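Rhamnosidase B (Bacillus sp., PDB 2OKX) probably catalyses the hydrolysis of terminal alpha-L-rhamnose residues from rhamnosides, as a member of glycoside hydrolase family 78. Local coordinates at residues S48-F53 against F72-D77; G62-W67 against V191-P196. One frame throughout, in Å; residues are numbered along the deposited sequence.

Interaction 1 (S48-F53 against F72-D77); sequences SRYVLF and FYDSYD
Y50 and Y76 reach each other through different first torsions. In Y50, CG sits between the backbone N and the carbonyl carbon (chi1 74°), and this carries the Y50 hydroxyl to D74 and Y76. In Y76, CG is anti to the carbonyl carbon (chi1 -60°), and its ring comes from the opposite direction. The two hydroxyls meet, with Y50 OH 2.7 Å from Y76 OH. Y50 OH lies in the plane of the Y76 ring, at its edge. The same oxygen of Y50 donates a very short hydrogen bond to D74 OD2, at 2.5 Å. That carboxylate oxygen lies at the edge of the Y50 ring, in its plane, while the carboxylate itself is turned 54° from the ring. L52 adds an apolar contact beside this trio. Its CD2 lies over one face of the Y76 ring, 4.2 Å from the ring centroid, in a CH-pi contact offset toward the rim. The strands run nearly parallel, but their axes stay 10.7 Å from each other. They belong to two facing sheets of a beta sandwich, so side chains alone bridge them. F197 stacks on Y76, and D74 OD1 forms a salt bridge with R193. A phenylalanine at Y50 would probably leave D74 OD2 without its hydroxyl donor and take from Y76 OH one of its possible partners. The contact therefore sets a polar chain inside a buried sandwich interior: one phenol oxygen links a carboxylate and a second phenol. The carboxylate is likely to polarise the Y50 hydroxyl.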
loop_
_atom_site.group_PDB
_atom_site.type_symbol
_atom_site.label_atom_id
_atom_site.label_comp_id
_atom_site.label_asym_id
_atom_site.label_seq_id
_atom_site.Cartn_x
_atom_site.Cartn_y
_atom_site.Cartn_z
ATOM N N SER A 48 -15.095 -1.718 10.291
ATOM C CA SER A 48 -13.774 -1.163 9.988
ATOM C C SER A 48 -13.757 0.159 9.214
ATOM O O SER A 48 -12.948 1.046 9.507
ATOM C CB SER A 48 -12.968 -2.195 9.196
ATOM O OG SER A 48 -13.089 -3.485 9.763
ATOM N N ARG A 49 -14.620 0.271 8.209
ATOM C CA ARG A 49 -14.703 1.476 7.378
ATOM C C ARG A 49 -16.164 1.782 7.028
ATOM O O ARG A 49 -17.023 0.906 7.126
ATOM C CB ARG A 49 -13.905 1.273 6.084
ATOM C CG ARG A 49 -12.423 0.959 6.278
ATOM C CD ARG A 49 -11.656 2.163 6.795
ATOM N NE ARG A 49 -10.213 1.933 6.809
ATOM C CZ ARG A 49 -9.498 1.643 7.892
ATOM N NH1 ARG A 49 -10.084 1.544 9.081
ATOM N NH2 ARG A 49 -8.189 1.457 7.787
ATOM N N TYR A 50 -16.445 3.014 6.604
ATOM C CA TYR A 50 -17.812 3.387 6.255
ATOM C C TYR A 50 -17.927 4.263 5.010
ATOM O O TYR A 50 -16.956 4.871 4.567
ATOM C CB TYR A 50 -18.467 4.155 7.408
ATOM C CG TYR A 50 -17.958 5.580 7.548
ATOM C CD1 TYR A 50 -16.919 5.893 8.422
ATOM C CD2 TYR A 50 -18.478 6.604 6.757
ATOM C CE1 TYR A 50 -16.408 7.192 8.504
ATOM C CE2 TYR A 50 -17.972 7.905 6.828
ATOM C CZ TYR A 50 -16.938 8.189 7.701
ATOM O OH TYR A 50 -16.428 9.466 7.752
ATOM N N VAL A 51 -19.142 4.314 4.472
ATOM C CA VAL A 51 -19.499 5.166 3.343
ATOM C C VAL A 51 -20.769 5.870 3.838
ATOM O O VAL A 51 -21.777 5.218 4.126
ATOM C CB VAL A 51 -19.827 4.372 2.071
ATOM C CG1 VAL A 51 -20.273 5.339 0.980
ATOM C CG2 VAL A 51 -18.600 3.588 1.602
ATOM N N LEU A 52 -20.712 7.193 3.948
ATOM C CA LEU A 52 -21.833 7.981 4.459
ATOM C C LEU A 52 -22.747 8.620 3.419
ATOM O O LEU A 52 -22.280 9.219 2.445
ATOM C CB LEU A 52 -21.298 9.081 5.381
ATOM C CG LEU A 52 -22.292 10.139 5.879
ATOM C CD1 LEU A 52 -23.288 9.498 6.843
ATOM C CD2 LEU A 52 -21.531 11.269 6.569
ATOM N N PHE A 53 -24.054 8.498 3.653
ATOM C CA PHE A 53 -25.072 9.071 2.781
ATOM C C PHE A 53 -26.017 9.942 3.607
ATOM O O PHE A 53 -26.454 9.545 4.689
ATOM C CB PHE A 53 -25.907 7.983 2.102
ATOM C CG PHE A 53 -25.128 7.084 1.188
ATOM C CD1 PHE A 53 -24.431 5.992 1.694
ATOM C CD2 PHE A 53 -25.115 7.311 -0.185
ATOM C CE1 PHE A 53 -23.736 5.135 0.844
ATOM C CE2 PHE A 53 -24.422 6.460 -1.042
ATOM C CZ PHE A 53 -23.732 5.371 -0.527
ATOM N N PHE A 72 -10.207 7.264 15.426
ATOM C CA PHE A 72 -10.482 8.556 14.799
ATOM C C PHE A 72 -11.908 8.679 14.263
ATOM O O PHE A 72 -12.421 7.767 13.611
ATOM C CB PHE A 72 -9.494 8.789 13.653
ATOM C CG PHE A 72 -8.120 9.201 14.102
ATOM C CD1 PHE A 72 -7.870 10.504 14.514
ATOM C CD2 PHE A 72 -7.068 8.288 14.093
ATOM C CE1 PHE A 72 -6.586 10.901 14.910
ATOM C CE2 PHE A 72 -5.783 8.673 14.487
ATOM C CZ PHE A 72 -5.543 9.985 14.894
ATOM N N TYR A 73 -12.550 9.813 14.535
ATOM C CA TYR A 73 -13.906 10.038 14.047
ATOM C C TYR A 73 -13.942 11.284 13.172
ATOM O O TYR A 73 -13.183 12.231 13.388
ATOM C CB TYR A 73 -14.897 10.167 15.214
ATOM C CG TYR A 73 -14.706 11.378 16.095
ATOM C CD1 TYR A 73 -15.292 12.603 15.773
ATOM C CD2 TYR A 73 -13.951 11.298 17.267
ATOM C CE1 TYR A 73 -15.132 13.719 16.602
ATOM C CE2 TYR A 73 -13.786 12.403 18.096
ATOM C CZ TYR A 73 -14.378 13.609 17.760
ATOM O OH TYR A 73 -14.211 14.701 18.584
ATOM N N ASP A 74 -14.835 11.277 12.188
ATOM C CA ASP A 74 -14.965 12.390 11.255
ATOM C C ASP A 74 -16.147 13.289 11.583
ATOM O O ASP A 74 -17.160 12.825 12.103
ATOM C CB ASP A 74 -15.120 11.851 9.833
ATOM C CG ASP A 74 -14.000 10.911 9.451
ATOM O OD1 ASP A 74 -12.830 11.266 9.690
ATOM O OD2 ASP A 74 -14.285 9.823 8.918
ATOM N N SER A 75 -16.007 14.574 11.268
ATOM C CA SER A 75 -17.062 15.554 11.511
ATOM C C SER A 75 -17.375 16.297 10.215
ATOM O O SER A 75 -16.553 17.070 9.727
ATOM C CB SER A 75 -16.623 16.558 12.582
ATOM O OG SER A 75 -16.267 15.909 13.790
ATOM N N TYR A 76 -18.562 16.060 9.666
ATOM C CA TYR A 76 -18.981 16.711 8.426
ATOM C C TYR A 76 -20.008 17.808 8.637
ATOM O O TYR A 76 -20.905 17.677 9.467
ATOM C CB TYR A 76 -19.619 15.714 7.459
ATOM C CG TYR A 76 -18.746 14.568 7.024
ATOM C CD1 TYR A 76 -18.574 13.447 7.836
ATOM C CD2 TYR A 76 -18.109 14.592 5.785
ATOM C CE1 TYR A 76 -17.789 12.374 7.422
ATOM C CE2 TYR A 76 -17.323 13.526 5.361
ATOM C CZ TYR A 76 -17.165 12.421 6.183
ATOM O OH TYR A 76 -16.375 11.373 5.772
ATOM N N ASP A 77 -19.877 18.888 7.876
ATOM C CA ASP A 77 -20.860 19.956 7.930
ATOM C C ASP A 77 -21.856 19.508 6.863
ATOM O O ASP A 77 -21.554 19.567 5.668
ATOM C CB ASP A 77 -20.251 21.294 7.523
ATOM C CG ASP A 77 -21.261 22.427 7.572
ATOM O OD1 ASP A 77 -22.431 22.201 7.193
ATOM O OD2 ASP A 77 -20.885 23.544 7.981
#

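Interaction 2 (G62-W67 against V191-P196); sequences GPVRSW and VPRDIP
The guanidinium of R193 has V64 CG1 over one face and P196 O at its edge, in plane. The methyl carbon stands 3.3 Å above that plane, displaced toward the rim, and its nearest atom is NH1, with V64 CG1 3.4 Å from R193 NH1. The V64 and R193 side chains meet at a slant. R193 reaches this place as an extended chain, with CG anti to the backbone N (chi1 -177°). At the edge, R193 NH2 donates to P196 O at 3.1 Å, with an N-H...O angle of 142°. R193 NE adds weak bonds to the same P196 O and to I195 O. The arginine thus ties down the backbone that follows it. Its NH1 has the stronger partner, D74, through a salt bridge. I195 completes the apolar side, with its CD1 4.1 Å from V64 CG1. V64 and I195 both also touch R599 of helix 595-603. D194 forms a salt bridge with R599. The contact lies where the N-terminal sandwich meets the helical glycosidase domain. Across the two segments the contact is van der Waals: a methyl rests on the face of a cation. The charge is met round the edge of the group, by D74 and by backbone carbonyls, while V64 takes a face. This probably keeps the guanidinium flat against the valine and fixes its rotation.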
loop_
_atom_site.group_PDB
_atom_site.type_symbol
_atom_site.label_atom_id
_atom_site.label_comp_id
_atom_site.label_asym_id
_atom_site.label_seq_id
_atom_site.Cartn_x
_atom_site.Cartn_y
_atom_site.Cartn_z
ATOM N N GLY A 62 -14.609 6.840 5.370
ATOM C CA GLY A 62 -13.689 6.847 6.492
ATOM C C GLY A 62 -13.835 5.588 7.327
ATOM O O GLY A 62 -14.362 4.585 6.850
ATOM N N PRO A 63 -13.312 5.586 8.561
ATOM C CA PRO A 63 -12.569 6.703 9.148
ATOM C C PRO A 63 -11.117 6.569 8.692
ATOM O O PRO A 63 -10.788 5.640 7.959
ATOM C CB PRO A 63 -12.721 6.454 10.643
ATOM C CG PRO A 63 -12.640 4.951 10.713
ATOM C CD PRO A 63 -13.539 4.523 9.560
ATOM N N VAL A 64 -10.254 7.488 9.105
ATOM C CA VAL A 64 -8.847 7.378 8.738
ATOM C C VAL A 64 -8.321 6.187 9.534
ATOM O O VAL A 64 -8.957 5.766 10.504
ATOM C CB VAL A 64 -8.060 8.657 9.103
ATOM C CG1 VAL A 64 -8.575 9.835 8.277
ATOM C CG2 VAL A 64 -8.188 8.956 10.587
ATOM N N ARG A 65 -7.184 5.629 9.137
ATOM C CA ARG A 65 -6.660 4.473 9.856
ATOM C C ARG A 65 -6.304 4.847 11.292
ATOM O O ARG A 65 -5.733 5.911 11.547
ATOM C CB ARG A 65 -5.457 3.873 9.118
ATOM C CG ARG A 65 -4.211 4.740 9.054
ATOM C CD ARG A 65 -3.286 4.230 7.947
ATOM N NE ARG A 65 -3.828 4.540 6.622
ATOM C CZ ARG A 65 -3.450 3.948 5.493
ATOM N NH1 ARG A 65 -2.524 2.999 5.518
ATOM N NH2 ARG A 65 -3.991 4.318 4.334
ATOM N N SER A 66 -6.655 3.969 12.228
ATOM C CA SER A 66 -6.405 4.224 13.648
ATOM C C SER A 66 -5.955 3.014 14.455
ATOM O O SER A 66 -6.080 1.870 14.021
ATOM C CB SER A 66 -7.684 4.720 14.338
ATOM O OG SER A 66 -8.455 5.583 13.532
ATOM N N TRP A 67 -5.416 3.297 15.639
ATOM C CA TRP A 67 -5.066 2.252 16.594
ATOM C C TRP A 67 -6.415 2.256 17.320
ATOM O O TRP A 67 -6.922 3.325 17.674
ATOM C CB TRP A 67 -3.986 2.701 17.587
ATOM C CG TRP A 67 -2.610 2.890 17.031
ATOM C CD1 TRP A 67 -1.983 4.079 16.777
ATOM C CD2 TRP A 67 -1.665 1.861 16.711
ATOM N NE1 TRP A 67 -0.705 3.852 16.324
ATOM C CE2 TRP A 67 -0.483 2.502 16.272
ATOM C CE3 TRP A 67 -1.700 0.460 16.751
ATOM C CZ2 TRP A 67 0.654 1.790 15.879
ATOM C CZ3 TRP A 67 -0.569 -0.248 16.359
ATOM C CH2 TRP A 67 0.594 0.421 15.929
ATOM N N VAL A 191 -11.035 9.891 19.006
ATOM C CA VAL A 191 -10.284 11.123 18.791
ATOM C C VAL A 191 -10.623 11.749 17.441
ATOM O O VAL A 191 -10.820 11.045 16.450
ATOM C CB VAL A 191 -8.763 10.850 18.869
ATOM C CG1 VAL A 191 -8.381 9.752 17.893
ATOM C CG2 VAL A 191 -7.986 12.113 18.565
ATOM N N PRO A 192 -10.698 13.089 17.387
ATOM C CA PRO A 192 -11.022 13.780 16.136
ATOM C C PRO A 192 -10.003 13.632 15.004
ATOM O O PRO A 192 -8.795 13.749 15.213
ATOM C CB PRO A 192 -11.195 15.232 16.582
ATOM C CG PRO A 192 -10.267 15.336 17.756
ATOM C CD PRO A 192 -10.548 14.052 18.492
ATOM N N ARG A 193 -10.521 13.365 13.807
ATOM C CA ARG A 193 -9.713 13.222 12.597
ATOM C C ARG A 193 -8.687 14.358 12.582
ATOM O O ARG A 193 -9.058 15.524 12.732
ATOM C CB ARG A 193 -10.635 13.327 11.378
ATOM C CG ARG A 193 -9.961 13.134 10.033
ATOM C CD ARG A 193 -10.808 13.719 8.914
ATOM N NE ARG A 193 -10.215 13.461 7.606
ATOM C CZ ARG A 193 -10.478 12.391 6.861
ATOM N NH1 ARG A 193 -11.337 11.472 7.289
ATOM N NH2 ARG A 193 -9.865 12.229 5.697
ATOM N N ASP A 194 -7.407 14.034 12.406
ATOM C CA ASP A 194 -6.377 15.071 12.410
ATOM C C ASP A 194 -5.874 15.555 11.044
ATOM O O ASP A 194 -4.740 16.025 10.921
ATOM C CB ASP A 194 -5.187 14.641 13.285
ATOM C CG ASP A 194 -4.657 13.262 12.930
ATOM O OD1 ASP A 194 -3.606 12.874 13.480
ATOM O OD2 ASP A 194 -5.286 12.565 12.110
ATOM N N ILE A 195 -6.721 15.437 10.025
ATOM C CA ILE A 195 -6.400 15.908 8.676
ATOM C C ILE A 195 -7.706 16.227 7.962
ATOM O O ILE A 195 -8.767 15.746 8.352
ATOM C CB ILE A 195 -5.664 14.850 7.803
ATOM C CG1 ILE A 195 -6.425 13.522 7.830
ATOM C CG2 ILE A 195 -4.225 14.702 8.244
ATOM C CD1 ILE A 195 -6.076 12.598 6.672
ATOM N N PRO A 196 -7.647 17.058 6.912
ATOM C CA PRO A 196 -8.875 17.386 6.184
ATOM C C PRO A 196 -9.350 16.139 5.447
ATOM O O PRO A 196 -8.701 15.094 5.517
ATOM C CB PRO A 196 -8.426 18.499 5.238
ATOM C CG PRO A 196 -6.983 18.176 4.994
ATOM C CD PRO A 196 -6.494 17.797 6.373
#

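Overall arrangement
Along the chain the four segments come in the order 48-53, 62-67, 72-77 and 191-196. Interaction 1 closes a short loop, with 18 residues between its segments. Interaction 2 starts inside that loop and closes a longer one of 123 residues, so the two cross. Their centres are 9 Å apart. Interaction 1 joins the two facing sheets of the N-terminal sandwich. Interaction 2 joins the loop between strands 57-62 and 70-77 to the loop that follows strand 189-192, an outer strand beside 70-77. They also touch directly: Y50 N makes a probable hydrogen bond to G62 O at 2.6 Å, and the D74–R193 salt bridge joins them. Together they run from the sandwich interior toward helix 595-603.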